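Local atomic coordinates of aminopeptidase N (Francisella tularensis subsp. tularensis, PDB entry 5DLL), a protein that probably helps degrade intracellular peptides as a zinc-dependent aminopeptidase of the M1 family, releasing N-terminal residues, preferably alanine. Residues 69-74 against 86-91; 48-53 against 60-65. One frame throughout, in Å; residues are numbered along the deposited sequence.

Contact 1 of 2, residues 69-74 against 86-91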
ATOM      1  N   LEU A  69      11.542  10.578 -30.474  1.00 38.46           N
ATOM      2  CA  LEU A  69      11.214  11.970 -30.802  1.00 38.38           C
ATOM      3  C   LEU A  69      11.698  12.340 -32.203  1.00 42.24           C
ATOM      4  O   LEU A  69      12.872  12.150 -32.531  1.00 40.99           O
ATOM      5  CB  LEU A  69      11.867  12.926 -29.796  1.00 35.51           C
ATOM      6  CG  LEU A  69      11.595  12.684 -28.310  1.00 37.40           C
ATOM      7  CD1 LEU A  69      12.290  13.740 -27.469  1.00 35.41           C
ATOM      8  CD2 LEU A  69      10.100  12.665 -28.028  1.00 41.37           C
ATOM      9  N   LYS A  70      10.799  12.880 -33.023  1.00 44.28           N
ATOM     10  CA  LYS A  70      11.185  13.425 -34.320  1.00 48.53           C
ATOM     11  C   LYS A  70      11.495  14.909 -34.142  1.00 42.23           C
ATOM     12  O   LYS A  70      10.594  15.703 -33.899  1.00 47.33           O
ATOM     13  CB  LYS A  70      10.075  13.224 -35.353  1.00 53.04           C
ATOM     14  CG  LYS A  70      10.528  13.461 -36.783  1.00 65.32           C
ATOM     15  CD  LYS A  70       9.362  13.403 -37.754  1.00 74.49           C
ATOM     16  CE  LYS A  70       9.771  13.892 -39.133  1.00 80.07           C
ATOM     17  NZ  LYS A  70       8.589  14.138 -40.002  1.00 89.03           N
ATOM     18  N   LEU A  71      12.773  15.265 -34.249  1.00 38.58           N
ATOM     19  CA  LEU A  71      13.227  16.643 -34.075  1.00 40.29           C
ATOM     20  C   LEU A  71      13.030  17.466 -35.347  1.00 41.71           C
ATOM     21  O   LEU A  71      13.760  17.287 -36.317  1.00 45.53           O
ATOM     22  CB  LEU A  71      14.707  16.661 -33.690  1.00 44.37           C
ATOM     23  CG  LEU A  71      15.355  18.036 -33.509  1.00 50.72           C
ATOM     24  CD1 LEU A  71      14.691  18.788 -32.365  1.00 50.36           C
ATOM     25  CD2 LEU A  71      16.849  17.891 -33.267  1.00 51.24           C
ATOM     26  N   LEU A  72      12.067  18.384 -35.324  1.00 39.86           N
ATOM     27  CA  LEU A  72      11.781  19.241 -36.475  1.00 43.26           C
ATOM     28  C   LEU A  72      12.552  20.555 -36.447  1.00 44.82           C
ATOM     29  O   LEU A  72      12.727  21.189 -37.486  1.00 56.82           O
ATOM     30  CB  LEU A  72      10.284  19.554 -36.547  1.00 43.52           C
ATOM     31  CG  LEU A  72       9.339  18.356 -36.528  1.00 44.34           C
ATOM     32  CD1 LEU A  72       7.895  18.825 -36.603  1.00 42.97           C
ATOM     33  CD2 LEU A  72       9.664  17.405 -37.670  1.00 48.75           C
ATOM     34  N   SER A  73      12.994  20.981 -35.268  1.00 44.29           N
ATOM     35  CA  SER A  73      13.639  22.286 -35.127  1.00 46.67           C
ATOM     36  C   SER A  73      14.361  22.423 -33.796  1.00 42.83           C
ATOM     37  O   SER A  73      13.949  21.839 -32.793  1.00 47.94           O
ATOM     38  CB  SER A  73      12.610  23.416 -35.259  1.00 45.84           C
ATOM     39  OG  SER A  73      13.202  24.674 -34.984  1.00 47.51           O
ATOM     40  N   ILE A  74      15.431  23.211 -33.802  1.00 40.90           N
ATOM     41  CA  ILE A  74      16.218  23.474 -32.602  1.00 40.61           C
ATOM     42  C   ILE A  74      16.938  24.816 -32.730  1.00 43.75           C
ATOM     43  O   ILE A  74      17.634  25.071 -33.719  1.00 44.76           O
ATOM     44  CB  ILE A  74      17.222  22.334 -32.313  1.00 43.10           C
ATOM     45  CG1 ILE A  74      18.025  22.628 -31.044  1.00 45.15           C
ATOM     46  CG2 ILE A  74      18.163  22.103 -33.490  1.00 49.42           C
ATOM     47  CD1 ILE A  74      18.821  21.440 -30.547  1.00 49.61           C
ATOM     48  N   PHE A  86      25.410  20.187 -32.883  1.00 58.74           N
ATOM     49  CA  PHE A  86      24.789  19.248 -31.948  1.00 51.59           C
ATOM     50  C   PHE A  86      24.742  17.838 -32.520  1.00 48.74           C
ATOM     51  O   PHE A  86      24.977  17.633 -33.711  1.00 51.09           O
ATOM     52  CB  PHE A  86      23.375  19.704 -31.603  1.00 51.72           C
ATOM     53  CG  PHE A  86      22.405  19.606 -32.747  1.00 53.51           C
ATOM     54  CD1 PHE A  86      22.313  20.624 -33.684  1.00 53.73           C
ATOM     55  CD2 PHE A  86      21.571  18.498 -32.882  1.00 55.22           C
ATOM     56  CE1 PHE A  86      21.418  20.542 -34.737  1.00 53.11           C
ATOM     57  CE2 PHE A  86      20.674  18.412 -33.936  1.00 53.15           C
ATOM     58  CZ  PHE A  86      20.598  19.435 -34.864  1.00 52.75           C
ATOM     59  N   ALA A  87      24.428  16.874 -31.659  1.00 47.52           N
ATOM     60  CA  ALA A  87      24.313  15.468 -32.052  1.00 49.55           C
ATOM     61  C   ALA A  87      23.038  14.860 -31.471  1.00 50.71           C
ATOM     62  O   ALA A  87      22.694  15.116 -30.316  1.00 50.27           O
ATOM     63  CB  ALA A  87      25.532  14.685 -31.587  1.00 46.07           C
ATOM     64  N   VAL A  88      22.344  14.061 -32.276  1.00 52.40           N
ATOM     65  CA  VAL A  88      21.116  13.398 -31.850  1.00 53.02           C
ATOM     66  C   VAL A  88      21.288  11.897 -32.012  1.00 51.58           C
ATOM     67  O   VAL A  88      21.426  11.406 -33.130  1.00 67.01           O
ATOM     68  CB  VAL A  88      19.905  13.848 -32.693  1.00 58.19           C
ATOM     69  CG1 VAL A  88      18.651  13.078 -32.298  1.00 69.20           C
ATOM     70  CG2 VAL A  88      19.678  15.343 -32.540  1.00 62.82           C
ATOM     71  N   ASN A  89      21.291  11.172 -30.899  1.00 47.83           N
ATOM     72  CA  ASN A  89      21.303   9.714 -30.951  1.00 48.89           C
ATOM     73  C   ASN A  89      19.949   9.146 -30.506  1.00 48.82           C
ATOM     74  O   ASN A  89      18.966   9.879 -30.379  1.00 44.74           O
ATOM     75  CB  ASN A  89      22.511   9.127 -30.179  1.00 45.46           C
ATOM     76  CG  ASN A  89      22.375   9.223 -28.669  1.00 45.57           C
ATOM     77  OD1 ASN A  89      21.283   9.098 -28.113  1.00 48.47           O
ATOM     78  ND2 ASN A  89      23.503   9.421 -27.992  1.00 44.02           N
ATOM     79  N   GLU A  90      19.911   7.838 -30.296  1.00 51.60           N
ATOM     80  CA  GLU A  90      18.690   7.111 -29.973  1.00 54.26           C
ATOM     81  C   GLU A  90      18.018   7.596 -28.679  1.00 54.70           C
ATOM     82  O   GLU A  90      16.785   7.674 -28.599  1.00 48.00           O
ATOM     83  CB  GLU A  90      19.049   5.629 -29.852  1.00 61.24           C
ATOM     84  CG  GLU A  90      17.905   4.646 -29.968  1.00 61.98           C
ATOM     85  CD  GLU A  90      18.407   3.220 -29.881  1.00 76.30           C
ATOM     86  OE1 GLU A  90      17.898   2.451 -29.036  1.00 88.70           O
ATOM     87  OE2 GLU A  90      19.332   2.876 -30.648  1.00 70.97           O
ATOM     88  N   ASN A  91      18.835   7.926 -27.679  1.00 49.83           N
ATOM     89  CA  ASN A  91      18.341   8.218 -26.334  1.00 49.35           C
ATOM     90  C   ASN A  91      18.678   9.607 -25.788  1.00 47.57           C
ATOM     91  O   ASN A  91      18.287   9.935 -24.665  1.00 45.71           O
ATOM     92  CB  ASN A  91      18.873   7.151 -25.367  1.00 52.12           C
ATOM     93  CG  ASN A  91      18.160   5.821 -25.518  1.00 54.92           C
ATOM     94  OD1 ASN A  91      16.950   5.720 -25.295  1.00 58.58           O
ATOM     95  ND2 ASN A  91      18.905   4.792 -25.892  1.00 55.54           N
TER

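Contact 2 of 2, residues 48-53 against 60-65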
ATOM      1  N   LEU A  48      13.170  25.940 -22.945  1.00 41.46           N
ATOM      2  CA  LEU A  48      13.853  25.580 -21.711  1.00 39.61           C
ATOM      3  C   LEU A  48      14.804  26.699 -21.343  1.00 40.27           C
ATOM      4  O   LEU A  48      15.723  27.006 -22.107  1.00 35.59           O
ATOM      5  CB  LEU A  48      14.645  24.278 -21.897  1.00 39.98           C
ATOM      6  CG  LEU A  48      13.878  22.962 -21.744  1.00 40.21           C
ATOM      7  CD1 LEU A  48      12.504  23.020 -22.391  1.00 43.32           C
ATOM      8  CD2 LEU A  48      14.693  21.809 -22.311  1.00 42.24           C
ATOM      9  N   TYR A  49      14.583  27.306 -20.180  1.00 44.15           N
ATOM     10  CA  TYR A  49      15.448  28.381 -19.694  1.00 44.70           C
ATOM     11  C   TYR A  49      16.467  27.789 -18.738  1.00 41.86           C
ATOM     12  O   TYR A  49      16.176  27.520 -17.580  1.00 40.84           O
ATOM     13  CB  TYR A  49      14.622  29.499 -19.069  1.00 42.46           C
ATOM     14  CG  TYR A  49      13.715  30.141 -20.094  1.00 42.49           C
ATOM     15  CD1 TYR A  49      14.165  31.183 -20.892  1.00 44.59           C
ATOM     16  CD2 TYR A  49      12.425  29.674 -20.299  1.00 41.97           C
ATOM     17  CE1 TYR A  49      13.343  31.758 -21.847  1.00 43.16           C
ATOM     18  CE2 TYR A  49      11.602  30.241 -21.252  1.00 40.32           C
ATOM     19  CZ  TYR A  49      12.066  31.282 -22.020  1.00 39.82           C
ATOM     20  OH  TYR A  49      11.239  31.842 -22.961  1.00 44.82           O
ATOM     21  N   ILE A  50      17.670  27.593 -19.268  1.00 45.00           N
ATOM     22  CA  ILE A  50      18.690  26.752 -18.661  1.00 43.28           C
ATOM     23  C   ILE A  50      19.847  27.599 -18.138  1.00 45.49           C
ATOM     24  O   ILE A  50      20.188  28.633 -18.717  1.00 45.07           O
ATOM     25  CB  ILE A  50      19.218  25.742 -19.706  1.00 40.04           C
ATOM     26  CG1 ILE A  50      18.066  24.878 -20.240  1.00 39.19           C
ATOM     27  CG2 ILE A  50      20.316  24.865 -19.122  1.00 40.20           C
ATOM     28  CD1 ILE A  50      18.370  24.202 -21.558  1.00 43.91           C
ATOM     29  N   VAL A  51      20.455  27.141 -17.047  1.00 50.02           N
ATOM     30  CA  VAL A  51      21.591  27.833 -16.441  1.00 49.55           C
ATOM     31  C   VAL A  51      22.646  26.835 -15.948  1.00 46.60           C
ATOM     32  O   VAL A  51      22.318  25.742 -15.489  1.00 39.37           O
ATOM     33  CB  VAL A  51      21.129  28.755 -15.290  1.00 51.43           C
ATOM     34  CG1 VAL A  51      20.664  27.947 -14.084  1.00 50.22           C
ATOM     35  CG2 VAL A  51      22.235  29.726 -14.904  1.00 60.23           C
ATOM     36  N   ALA A  52      23.913  27.224 -16.068  1.00 50.58           N
ATOM     37  CA  ALA A  52      25.031  26.399 -15.620  1.00 45.36           C
ATOM     38  C   ALA A  52      24.968  26.188 -14.112  1.00 45.15           C
ATOM     39  O   ALA A  52      24.762  27.145 -13.366  1.00 44.21           O
ATOM     40  CB  ALA A  52      26.348  27.057 -16.007  1.00 44.99           C
ATOM     41  N   ASN A  53      25.143  24.940 -13.674  1.00 43.45           N
ATOM     42  CA  ASN A  53      25.057  24.586 -12.254  1.00 45.88           C
ATOM     43  C   ASN A  53      26.398  24.745 -11.539  1.00 50.69           C
ATOM     44  O   ASN A  53      27.341  24.015 -11.818  1.00 56.12           O
ATOM     45  CB  ASN A  53      24.565  23.142 -12.100  1.00 46.74           C
ATOM     46  CG  ASN A  53      24.351  22.740 -10.648  1.00 44.34           C
ATOM     47  OD1 ASN A  53      24.335  23.581  -9.750  1.00 51.40           O
ATOM     48  ND2 ASN A  53      24.185  21.444 -10.412  1.00 41.05           N
ATOM     49  N   ASN A  60      31.205  21.850 -20.369  1.00 49.30           N
ATOM     50  CA  ASN A  60      30.085  22.667 -20.848  1.00 47.21           C
ATOM     51  C   ASN A  60      29.249  21.967 -21.918  1.00 47.69           C
ATOM     52  O   ASN A  60      28.760  22.600 -22.856  1.00 45.08           O
ATOM     53  CB  ASN A  60      30.612  23.998 -21.386  1.00 48.01           C
ATOM     54  CG  ASN A  60      31.553  24.682 -20.415  1.00 49.18           C
ATOM     55  OD1 ASN A  60      31.481  24.469 -19.199  1.00 43.30           O
ATOM     56  ND2 ASN A  60      32.447  25.503 -20.948  1.00 48.69           N
ATOM     57  N   THR A  61      29.085  20.655 -21.766  1.00 46.19           N
ATOM     58  CA  THR A  61      28.264  19.874 -22.670  1.00 46.12           C
ATOM     59  C   THR A  61      26.898  19.664 -22.037  1.00 47.68           C
ATOM     60  O   THR A  61      26.804  19.234 -20.890  1.00 52.47           O
ATOM     61  CB  THR A  61      28.899  18.502 -22.971  1.00 49.82           C
ATOM     62  OG1 THR A  61      30.149  18.687 -23.651  1.00 48.86           O
ATOM     63  CG2 THR A  61      27.973  17.651 -23.841  1.00 46.40           C
ATOM     64  N   LEU A  62      25.848  19.979 -22.787  1.00 47.02           N
ATOM     65  CA  LEU A  62      24.483  19.688 -22.372  1.00 44.63           C
ATOM     66  C   LEU A  62      24.071  18.323 -22.924  1.00 44.12           C
ATOM     67  O   LEU A  62      24.197  18.074 -24.122  1.00 46.20           O
ATOM     68  CB  LEU A  62      23.532  20.772 -22.885  1.00 44.70           C
ATOM     69  CG  LEU A  62      22.090  20.754 -22.361  1.00 45.80           C
ATOM     70  CD1 LEU A  62      22.031  21.160 -20.893  1.00 43.31           C
ATOM     71  CD2 LEU A  62      21.206  21.663 -23.206  1.00 44.17           C
ATOM     72  N   VAL A  63      23.591  17.445 -22.047  1.00 41.53           N
ATOM     73  CA  VAL A  63      23.123  16.118 -22.444  1.00 45.42           C
ATOM     74  C   VAL A  63      21.644  15.971 -22.078  1.00 45.48           C
ATOM     75  O   VAL A  63      21.309  15.592 -20.956  1.00 45.84           O
ATOM     76  CB  VAL A  63      23.950  14.991 -21.770  1.00 46.51           C
ATOM     77  CG1 VAL A  63      23.480  13.618 -22.243  1.00 45.02           C
ATOM     78  CG2 VAL A  63      25.438  15.173 -22.044  1.00 44.81           C
ATOM     79  N   LEU A  64      20.767  16.277 -23.029  1.00 44.26           N
ATOM     80  CA  LEU A  64      19.326  16.122 -22.829  1.00 43.95           C
ATOM     81  C   LEU A  64      18.871  14.695 -23.124  1.00 39.97           C
ATOM     82  O   LEU A  64      19.352  14.070 -24.062  1.00 48.75           O
ATOM     83  CB  LEU A  64      18.556  17.093 -23.724  1.00 45.73           C
ATOM     84  CG  LEU A  64      18.758  18.573 -23.397  1.00 47.77           C
ATOM     85  CD1 LEU A  64      18.273  19.439 -24.545  1.00 53.48           C
ATOM     86  CD2 LEU A  64      18.045  18.943 -22.108  1.00 50.68           C
ATOM     87  N   ASP A  65      17.943  14.195 -22.315  1.00 37.61           N
ATOM     88  CA  ASP A  65      17.313  12.894 -22.531  1.00 38.40           C
ATOM     89  C   ASP A  65      16.111  13.051 -23.468  1.00 35.76           C
ATOM     90  O   ASP A  65      15.332  13.999 -23.336  1.00 35.28           O
ATOM     91  CB  ASP A  65      16.844  12.299 -21.194  1.00 46.10           C
ATOM     92  CG  ASP A  65      17.982  12.113 -20.193  1.00 51.48           C
ATOM     93  OD1 ASP A  65      18.887  11.291 -20.461  1.00 52.91           O
ATOM     94  OD2 ASP A  65      17.961  12.779 -19.132  1.00 47.18           O
TER

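Contact 1 of 2, residues 69-74 against 86-91
The phenyl ring of Phe-86 is the one flat group on which this contact turns, and methyl groups from residues 69-74 meet it obliquely. The CG2 methyl of Ile-74 sits 4.2 Å from the centroid of the Phe-86 ring, 30° off the ring normal, an off-centre CH-pi contact that leans toward CE1 and CZ. On the CE2 flank, Leu-71 CD2 approaches Phe-86 CE2 to 3.9 Å, while Val-88 CG2, from the ring's own segment, two residues on, lies at the edge in the ring plane. The same Leu-71 CD2 also meets Val-88 CG2 at 3.9 Å, so one methyl is shared between ring and valine. Phe-86 holds CG between its backbone N and carbonyl carbon (chi1 69°), which sends the ring across the gap alongside Ile-74. Leu-93 of strand 92-95 touches Leu-71, Ile-74 and Val-88, and so contacts side chains from both sheets. This is sheet-on-sheet packing in the N-terminal domain: strand 70-76 belongs to the large mixed sheet, strand 87-88 to a small three-stranded antiparallel one. Every touching group across the interface is a hydrocarbon, which implies that the direct contact probably rests on dispersion and partial burial of apolar surface.

Contact 2 of 2, residues 48-53 against 60-65
Ile-50 and Leu-62 reach toward each other tip to tip across a beta-sandwich-like interface, in which two sheets of the M1 N-terminal domain pack face to face. Residues 48-53 lie on strand 42-52 of the large mixed sheet, and residues 60-65 reach strand 62-65, at one edge of the small antiparallel sheet. The CB of Leu-62 already points at the facing segment; with CG anti to the backbone N (chi1 -171°), CG swings beside the carbonyl carbon and CD2 becomes the meeting methyl. Ile-50 answers with its longer branch: CG1 stands anti to the carbonyl carbon (chi1 -58°), and the chain beyond it extends until CD1 heads the side chain. Two residues earlier on the first strand and two later on the second, Leu-48 and Leu-64 form a second, looser pair, meeting through CD2 of each at 4.4 Å. All four residues are buried, and their CB atoms are directed at the opposing segment. Leu-104 of strand 101-110 touches both Ile-50 and Leu-64, bridging the two layers, while Tyr-26 and Val-98 pack on Leu-62. With only methyl groups meeting across this gap, the pairing rests on apolar packing of buried side chains. Its closest approach is 4.1 Å, between Ile-50 CD1 and Leu-62 CD2.

From the N terminus, strand 42-52 leads into a short connection without regular secondary structure, and contact 2 closes it when the chain returns as strand 62-65. The path has thereby passed from the large mixed sheet to the small antiparallel one. It then goes back to the large sheet in strand 70-76, and contact 1 closes a second excursion when strand 87-88 lies over it. The two loops are in series, neither nested nor crossed, with their centres about 15 Å apart. Each ties the same pair of sheets together, contact 2 at strand 62-65 and contact 1 at strand 87-88, the small sheet's two outermost strands, with strand 92-95 between them.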